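Local coordinates for tautomerase (Advenella mimigardefordensis DPN7, PDB 6VVW), which belongs to the tautomerase superfamily, whose members share the beta-alpha-beta fold of the MIF clan, and assembles here from three copies of the chain, at residues Q7-R12 with I46-S51; I64-L69 with T101-I106. All blocks are in the same frame, centred on the assembly; numbering follows the deposited sequence.

Interaction 1: Q7-R12 with I46-S51; sequences QVTAGR and IEQQDS
In this tautomerase-superfamily fold, the C-terminal part of strand 3-8 and the loop that follows strand 40-43 are joined by a single beta bridge between Thr9 and Ile46. Two backbone hydrogen bonds make the bridge, both of them through Ile46. Its N-H reaches Val8 O at 2.8 Å between N and O, coming in nearly along the C=O axis although the bond is bent at the hydrogen (138°). The return bond, from Ala10 N to Ile46 O, is very short at 2.5 Å, and its donor stands above the carbonyl plane.

Apolar contact is carried by the Ile46 side chain. CG1 lies beside its own backbone N, anti to the carbonyl carbon (chi1 -65°), and CD1 extends on with chi2 near anti (-153°), so that the chain crosses the extended Gln7 obliquely. Ile46 CD1 lies along CB and CG of Gln7 and ends against its amide, 3.2 Å from Gln7 OE1. The polar end of Gln7 looks to a neighbouring subunit, where Ser42 OG hydrogen-bonds OE1, so the methyl packs against an amide that is anchored across the interface. Phe61 also packs on both Gln7 and Ile46.

The turn after Ala10 is tied to Glu45, just before Ile46, by a hydrogen bond from Gly11 N. The methyl of Ala10 is directed at the 46-51 loop, and Ala10 CB sits 3.0 Å from Ile46 O.

Interaction 2: I64-L69 with T101-I106; sequences IVAFLL and TMLIDI
Strands 64-69 and 101-106 run parallel and in register, the two strands of a beta-alpha-beta crossover (parts of strands 62-69 and 99-106) whose helix 74-92 lies on the side of Ile64, Leu68 and Leu103. The axes of the two segments approach to 4.5 Å, turned by 32°. Four backbone hydrogen bonds hold the pair: Ala66 N to Met102 O, Ile104 N to Ala66 O, Leu68 N to Ile104 O and Ile106 N to Leu68 O. Three are almost straight at the hydrogen; that of Ile104 N is bent to 145°.

Ile104, on the face it shares with Val65 and Phe67, can be followed outward. Ile104 CB lies 3.5 Å from Ala66 O and meets Phe67 CD1 at 4.1 Å, the two side chains standing side by side and pointing the same way. CG1 is roughly anti to the carbonyl carbon but skewed from the staggered position (chi1 -34°); Ile104 CG1 stays close to the same oxygen, 3.4 Å from Ala66 O. The side chains of Ile104 and Val65 cross obliquely, with Ile104 CD1 3.7 Å from Val65 CG1. Phe67 of a neighbouring subunit packs on Ile104 and Val65, so part of this face is an intersubunit surface. At the C-terminal end of the same face, Leu69 CD2 lies 4.0 Å from Ile106 CG2.

On the other face, Leu103 CD2 meets Ala66 CB at 3.7 Å, while Asp105 has a long, weak ion pair with Lys77.

Ala66 and Leu68 turn both N-H and C=O toward 101-106, whereas Val65 and Phe67 bond to strand 3-8; backbone polarity holds the pair, leaving mostly hydrocarbon side chains to pack.

Overall arrangement
Both contacts reach the same mixed sheet, in which strands 3-8 and 62-69 are antiparallel neighbours: interaction 1 extends from the C-terminal part of the former, and interaction 2 pairs the latter with strand 99-106. Their centres are about 21 Å apart and their nearest atoms about 5 Å, so they do not touch. Along the chain they follow in series. The centre of interaction 1 lies about 16 Å from the centre of the chain and the contact is partly buried, whereas the centre of interaction 2 lies about 8 Å from it and the contact is buried. Both touch the same neighbouring subunit: Ser51 and, separately, Thr101 and Met102 pair antiparallel with its strands, carrying sheets across the interface.

Interaction 1: Q7-R12 with I46-S51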
loop_
_atom_site.group_PDB
_atom_site.type_symbol
_atom_site.label_atom_id
_atom_site.label_comp_id
_atom_site.label_asym_id
_atom_site.label_seq_id
_atom_site.Cartn_x
_atom_site.Cartn_y
_atom_site.Cartn_z
ATOM N N GLN A 7 -1.749 6.399 -6.302
ATOM C CA GLN A 7 -2.344 5.820 -7.497
ATOM C C GLN A 7 -3.160 6.890 -8.200
ATOM O O GLN A 7 -4.078 7.462 -7.606
ATOM C CB GLN A 7 -3.221 4.623 -7.155
ATOM C CG GLN A 7 -2.426 3.401 -6.789
ATOM C CD GLN A 7 -3.281 2.240 -6.285
ATOM O OE1 GLN A 7 -4.515 2.310 -6.261
ATOM N NE2 GLN A 7 -2.614 1.152 -5.877
ATOM N N VAL A 8 -2.815 7.172 -9.455
ATOM C CA VAL A 8 -3.595 8.073 -10.291
ATOM C C VAL A 8 -4.131 7.287 -11.473
ATOM O O VAL A 8 -3.490 6.346 -11.933
ATOM C CB VAL A 8 -2.746 9.259 -10.774
ATOM C CG1 VAL A 8 -1.510 8.752 -11.454
ATOM C CG2 VAL A 8 -3.556 10.139 -11.711
ATOM N N THR A 9 -5.304 7.659 -11.966
ATOM C CA THR A 9 -5.763 7.074 -13.221
ATOM C C THR A 9 -4.705 7.334 -14.298
ATOM O O THR A 9 -4.081 8.398 -14.333
ATOM C CB THR A 9 -7.128 7.658 -13.622
ATOM O OG1 THR A 9 -7.836 6.732 -14.449
ATOM C CG2 THR A 9 -6.984 8.931 -14.412
ATOM N N ALA A 10 -4.443 6.335 -15.141
ATOM C CA ALA A 10 -3.346 6.477 -16.087
ATOM C C ALA A 10 -3.651 7.550 -17.128
ATOM O O ALA A 10 -4.815 7.876 -17.400
ATOM C CB ALA A 10 -3.069 5.149 -16.788
ATOM N N GLY A 11 -2.585 8.106 -17.717
ATOM C CA GLY A 11 -2.716 8.856 -18.960
ATOM C C GLY A 11 -2.248 10.294 -18.960
ATOM O O GLY A 11 -2.859 11.147 -19.602
ATOM N N ARG A 12 -1.167 10.591 -18.253
ATOM C CA ARG A 12 -0.715 11.961 -18.085
ATOM C C ARG A 12 0.670 12.120 -18.689
ATOM O O ARG A 12 1.433 11.161 -18.793
ATOM C CB ARG A 12 -0.661 12.369 -16.597
ATOM C CG ARG A 12 -1.826 11.932 -15.739
ATOM C CD ARG A 12 -3.013 12.868 -15.860
ATOM N NE ARG A 12 -4.266 12.116 -15.812
ATOM C CZ ARG A 12 -5.436 12.624 -15.426
ATOM N NH1 ARG A 12 -5.525 13.895 -15.056
ATOM N NH2 ARG A 12 -6.522 11.865 -15.410
ATOM N N ILE A 46 -2.467 3.944 -13.007
ATOM C CA ILE A 46 -3.351 2.793 -13.021
ATOM C C ILE A 46 -4.201 2.876 -14.274
ATOM O O ILE A 46 -4.758 3.935 -14.584
ATOM C CB ILE A 46 -4.243 2.752 -11.768
ATOM C CG1 ILE A 46 -3.398 2.556 -10.513
ATOM C CG2 ILE A 46 -5.238 1.641 -11.884
ATOM C CD1 ILE A 46 -4.149 1.895 -9.411
ATOM N N GLU A 47 -4.291 1.772 -14.996
ATOM C CA GLU A 47 -5.065 1.768 -16.220
ATOM C C GLU A 47 -6.545 1.817 -15.899
ATOM O O GLU A 47 -7.009 1.203 -14.936
ATOM C CB GLU A 47 -4.775 0.512 -17.044
ATOM C CG GLU A 47 -3.876 0.722 -18.229
ATOM C CD GLU A 47 -4.392 1.791 -19.170
ATOM O OE1 GLU A 47 -5.625 1.974 -19.266
ATOM O OE2 GLU A 47 -3.552 2.445 -19.817
ATOM N N GLN A 48 -7.295 2.532 -16.741
ATOM C CA GLN A 48 -8.725 2.290 -16.819
ATOM C C GLN A 48 -8.902 0.795 -17.036
ATOM O O GLN A 48 -7.935 0.090 -17.342
ATOM C CB GLN A 48 -9.361 3.121 -17.931
ATOM C CG GLN A 48 -8.745 4.508 -18.076
ATOM C CD GLN A 48 -9.739 5.585 -18.490
ATOM O OE1 GLN A 48 -10.655 5.339 -19.269
ATOM N NE2 GLN A 48 -9.559 6.799 -17.956
ATOM N N GLN A 49 -10.103 0.286 -16.814
ATOM C CA GLN A 49 -10.366 -1.149 -16.696
ATOM C C GLN A 49 -9.330 -1.896 -15.855
ATOM O O GLN A 49 -9.271 -3.129 -15.880
ATOM C CB GLN A 49 -10.526 -1.781 -18.088
ATOM C CG GLN A 49 -9.292 -1.906 -18.945
ATOM C CD GLN A 49 -9.597 -1.566 -20.389
ATOM O OE1 GLN A 49 -10.041 -2.419 -21.152
ATOM N NE2 GLN A 49 -9.382 -0.303 -20.762
ATOM N N ASP A 50 -8.516 -1.163 -15.098
ATOM C CA ASP A 50 -7.787 -1.709 -13.963
ATOM C C ASP A 50 -8.141 -0.968 -12.677
ATOM O O ASP A 50 -7.454 -1.151 -11.662
ATOM C CB ASP A 50 -6.270 -1.654 -14.192
ATOM C CG ASP A 50 -5.804 -2.582 -15.297
ATOM O OD1 ASP A 50 -6.589 -2.868 -16.222
ATOM O OD2 ASP A 50 -4.646 -3.031 -15.244
ATOM N N SER A 51 -9.177 -0.120 -12.707
ATOM C CA SER A 51 -9.687 0.571 -11.526
ATOM C C SER A 51 -11.167 0.883 -11.704
ATOM O O SER A 51 -11.694 0.824 -12.811
ATOM C CB SER A 51 -8.933 1.865 -11.261
ATOM O OG SER A 51 -9.454 2.886 -12.089
#

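Interaction 2: I64-L69 with T101-I106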
loop_
_atom_site.group_PDB
_atom_site.type_symbol
_atom_site.label_atom_id
_atom_site.label_comp_id
_atom_site.label_asym_id
_atom_site.label_seq_id
_atom_site.Cartn_x
_atom_site.Cartn_y
_atom_site.Cartn_z
ATOM N N ILE A 64 -3.926 8.782 -2.351
ATOM C CA ILE A 64 -2.645 8.950 -1.701
ATOM C C ILE A 64 -2.647 8.174 -0.400
ATOM O O ILE A 64 -3.434 8.468 0.502
ATOM C CB ILE A 64 -2.356 10.421 -1.425
ATOM C CG1 ILE A 64 -2.596 11.232 -2.671
ATOM C CG2 ILE A 64 -0.942 10.556 -0.948
ATOM C CD1 ILE A 64 -2.031 12.597 -2.570
ATOM N N VAL A 65 -1.736 7.228 -0.261
ATOM C CA VAL A 65 -1.412 6.690 1.048
ATOM C C VAL A 65 -0.158 7.386 1.546
ATOM O O VAL A 65 0.883 7.364 0.876
ATOM C CB VAL A 65 -1.231 5.172 1.011
ATOM C CG1 VAL A 65 -1.082 4.668 2.430
ATOM C CG2 VAL A 65 -2.421 4.529 0.326
ATOM N N ALA A 66 -0.266 8.024 2.709
ATOM C CA ALA A 66 0.816 8.793 3.312
ATOM C C ALA A 66 1.267 8.135 4.609
ATOM O O ALA A 66 0.495 8.012 5.560
ATOM C CB ALA A 66 0.373 10.222 3.590
ATOM N N PHE A 67 2.515 7.740 4.657
ATOM C CA PHE A 67 3.107 7.206 5.862
ATOM C C PHE A 67 3.929 8.300 6.524
ATOM O O PHE A 67 4.899 8.795 5.938
ATOM C CB PHE A 67 3.961 5.989 5.528
ATOM C CG PHE A 67 3.174 4.853 4.955
ATOM C CD1 PHE A 67 2.619 3.894 5.777
ATOM C CD2 PHE A 67 2.982 4.742 3.593
ATOM C CE1 PHE A 67 1.886 2.843 5.249
ATOM C CE2 PHE A 67 2.252 3.701 3.065
ATOM C CZ PHE A 67 1.703 2.746 3.892
ATOM N N LEU A 68 3.518 8.700 7.733
ATOM C CA LEU A 68 4.192 9.753 8.480
ATOM C C LEU A 68 4.543 9.215 9.855
ATOM O O LEU A 68 4.017 8.197 10.268
ATOM C CB LEU A 68 3.316 10.982 8.594
ATOM C CG LEU A 68 2.548 11.377 7.340
ATOM C CD1 LEU A 68 1.192 10.670 7.241
ATOM C CD2 LEU A 68 2.358 12.862 7.359
ATOM N N LEU A 69 5.444 9.879 10.563
ATOM C CA LEU A 69 5.797 9.461 11.921
ATOM C C LEU A 69 4.800 10.034 12.923
ATOM O O LEU A 69 4.667 11.256 13.040
ATOM C CB LEU A 69 7.207 9.921 12.280
ATOM C CG LEU A 69 8.345 9.011 11.832
ATOM C CD1 LEU A 69 9.588 9.847 11.588
ATOM C CD2 LEU A 69 8.610 7.913 12.841
ATOM N N THR A 101 -7.101 10.457 0.128
ATOM C CA THR A 101 -5.877 10.379 0.898
ATOM C C THR A 101 -6.120 9.575 2.163
ATOM O O THR A 101 -7.252 9.390 2.607
ATOM C CB THR A 101 -5.371 11.771 1.232
ATOM O OG1 THR A 101 -5.550 12.587 0.078
ATOM C CG2 THR A 101 -3.909 11.744 1.576
ATOM N N MET A 102 -5.034 9.090 2.732
ATOM C CA MET A 102 -5.099 8.078 3.772
ATOM C C MET A 102 -3.870 8.295 4.647
ATOM O O MET A 102 -2.760 7.923 4.256
ATOM C CB MET A 102 -5.119 6.684 3.161
ATOM C CG MET A 102 -6.408 6.284 2.464
ATOM S SD MET A 102 -6.584 6.954 0.816
ATOM C CE MET A 102 -4.990 6.447 0.191
ATOM N N LEU A 103 -4.066 8.944 5.793
ATOM C CA LEU A 103 -2.965 9.368 6.647
ATOM C C LEU A 103 -2.697 8.294 7.684
ATOM O O LEU A 103 -3.599 7.907 8.438
ATOM C CB LEU A 103 -3.284 10.691 7.320
ATOM C CG LEU A 103 -3.631 11.779 6.331
ATOM C CD1 LEU A 103 -3.697 13.044 7.103
ATOM C CD2 LEU A 103 -2.546 11.841 5.288
ATOM N N ILE A 104 -1.471 7.786 7.688
ATOM C CA ILE A 104 -1.102 6.612 8.463
ATOM C C ILE A 104 0.067 7.025 9.328
ATOM O O ILE A 104 1.176 7.239 8.821
ATOM C CB ILE A 104 -0.733 5.423 7.572
ATOM C CG1 ILE A 104 -1.581 5.422 6.307
ATOM C CG2 ILE A 104 -0.913 4.134 8.331
ATOM C CD1 ILE A 104 -2.107 4.076 5.925
ATOM N N ASP A 105 -0.171 7.139 10.627
ATOM C CA ASP A 105 0.838 7.621 11.554
ATOM C C ASP A 105 1.518 6.431 12.195
ATOM O O ASP A 105 0.878 5.659 12.914
ATOM C CB ASP A 105 0.226 8.560 12.594
ATOM C CG ASP A 105 -0.095 9.899 11.998
ATOM O OD1 ASP A 105 -1.045 9.936 11.185
ATOM O OD2 ASP A 105 0.629 10.886 12.260
ATOM N N ILE A 106 2.822 6.293 11.910
ATOM C CA ILE A 106 3.670 5.180 12.317
ATOM C C ILE A 106 4.470 5.580 13.550
ATOM O O ILE A 106 4.848 6.746 13.748
ATOM C CB ILE A 106 4.611 4.729 11.173
ATOM C CG1 ILE A 106 4.665 3.213 11.085
ATOM C CG2 ILE A 106 6.044 5.249 11.382
ATOM C CD1 ILE A 106 5.966 2.698 10.480
#